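Local coordinates for malonyl CoA:acyl carrier protein malonyltransferase (Streptomyces coelicolor, PDB 1NM2), which probably transfers malonyl groups from coenzyme A to the acyl carrier protein, a step that supplies fatty acid biosynthesis, at residues 99-104 and 230-235. Residues are numbered along the deposited sequence; the frame is centred on the assembly and turned at random.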
# COMPACT_ATOMS: atom_id res chain seq x y z
N VAL A 99 -1.32 2.62 0.94
CA VAL A 99 -2.69 2.26 1.31
C VAL A 99 -2.67 0.92 2.03
O VAL A 99 -3.52 0.64 2.89
CB VAL A 99 -3.63 2.13 0.08
CG1 VAL A 99 -3.58 3.38 -0.76
CG2 VAL A 99 -3.25 0.91 -0.74
N GLY A 100 -1.70 0.09 1.69
CA GLY A 100 -1.58 -1.22 2.32
C GLY A 100 -1.34 -1.12 3.81
O GLY A 100 -1.51 -2.11 4.54
N GLU A 101 -0.93 0.05 4.28
CA GLU A 101 -0.68 0.26 5.71
C GLU A 101 -1.98 0.23 6.50
O GLU A 101 -2.01 -0.16 7.66
CB GLU A 101 0.01 1.60 5.97
CG GLU A 101 1.42 1.71 5.44
CD GLU A 101 2.29 2.58 6.33
OE1 GLU A 101 3.14 2.01 7.05
OE2 GLU A 101 2.10 3.82 6.33
N ILE A 102 -3.06 0.69 5.87
CA ILE A 102 -4.35 0.69 6.54
C ILE A 102 -4.79 -0.77 6.61
O ILE A 102 -5.33 -1.21 7.62
CB ILE A 102 -5.40 1.53 5.77
CG1 ILE A 102 -5.08 3.03 5.89
CG2 ILE A 102 -6.80 1.28 6.35
CD1 ILE A 102 -3.80 3.46 5.21
N THR A 103 -4.55 -1.51 5.54
CA THR A 103 -4.92 -2.92 5.49
C THR A 103 -4.19 -3.68 6.60
O THR A 103 -4.78 -4.52 7.29
CB THR A 103 -4.53 -3.54 4.13
OG1 THR A 103 -5.09 -2.74 3.07
CG2 THR A 103 -5.07 -4.97 4.00
N ALA A 104 -2.91 -3.36 6.78
CA ALA A 104 -2.08 -3.99 7.80
C ALA A 104 -2.54 -3.62 9.21
O ALA A 104 -2.33 -4.39 10.15
CB ALA A 104 -0.62 -3.58 7.61
N VAL A 230 4.99 -2.84 11.27
CA VAL A 230 6.12 -2.11 10.69
C VAL A 230 5.61 -0.94 9.84
O VAL A 230 4.81 -1.14 8.93
CB VAL A 230 6.98 -3.04 9.80
CG1 VAL A 230 8.18 -2.29 9.23
CG2 VAL A 230 7.46 -4.23 10.63
N SER A 231 6.10 0.26 10.15
CA SER A 231 5.67 1.49 9.47
C SER A 231 6.50 2.02 8.29
O SER A 231 7.74 2.01 8.32
CB SER A 231 5.51 2.59 10.52
OG SER A 231 5.36 3.88 9.93
N ASN A 232 5.79 2.51 7.27
CA ASN A 232 6.38 3.08 6.06
C ASN A 232 7.25 4.31 6.29
O ASN A 232 8.16 4.59 5.51
CB ASN A 232 5.27 3.52 5.09
CG ASN A 232 4.68 2.37 4.31
OD1 ASN A 232 3.82 2.58 3.47
ND2 ASN A 232 5.13 1.15 4.59
N LYS A 233 6.94 5.07 7.32
CA LYS A 233 7.68 6.30 7.63
C LYS A 233 9.18 6.10 7.77
O LYS A 233 9.97 6.81 7.16
CB LYS A 233 7.13 6.93 8.91
CG LYS A 233 8.01 8.01 9.53
CD LYS A 233 7.42 9.40 9.32
CE LYS A 233 8.06 10.42 10.25
NZ LYS A 233 9.54 10.52 10.07
N ASP A 234 9.56 5.13 8.58
CA ASP A 234 10.97 4.88 8.86
C ASP A 234 11.28 3.40 9.05
O ASP A 234 12.35 3.05 9.55
CB ASP A 234 11.33 5.65 10.12
CG ASP A 234 10.40 5.32 11.27
OD1 ASP A 234 10.43 6.04 12.29
OD2 ASP A 234 9.63 4.34 11.16
N GLY A 235 10.36 2.53 8.66
CA GLY A 235 10.57 1.10 8.80
C GLY A 235 10.62 0.60 10.24
O GLY A 235 11.07 -0.52 10.49
O HOH W 1 3.12 4.67 8.78
O HOH W 2 3.82 -0.74 6.49
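Carboxylate oxygen OE1 of Glu101 is gripped by the backbone of the 230-235 loop: Asn232 N donates to it at 2.7 Å in a nearly straight bond. The backbone N-H of Asn232 comes from above the carboxylate plane, 39° out of it. The site illustrates how the start of a helix can be tied to a neighbouring loop in an alpha/beta hydrolase-like core; Gly100 belongs to a GxSxG pattern consistent with a nucleophile elbow, and the loop follows the edge strand 228-229 of the parallel sheet.

Two flat groups lie face to face here. The Glu101 carboxylate and the Asn232 amide are stacked with planes 3° apart, the two side chains running antiparallel over one another, and Glu101 CD is 3.1 Å from Asn232 CG. The amide is itself held by the turn before the helix, with OD1 accepting from Ser98 N and ND2 donating to Gly96 O, which fixes its rotation. Glu101 reaches this position with CG anti to its carbonyl carbon (chi1 -67°), and the chain turns at its second torsion, which lays the carboxylate flat against the amide.

Waters complete the grip on the buried carboxylate: the oxygen of one lies 2.9 Å from Glu101 OE1 and also bridges toward Val230 O, while another donates to OE2 at 2.8 Å. With an alanine here in place of Glu101, Asn232 N would probably lose its acceptor, and the Asn232 amide the carboxylate stacked on one of its faces. Beyond the OE2 water, Ser231 OG lies 2.6 Å from the water oxygen and closes an ST turn by accepting from Lys233 N at 3.3 Å.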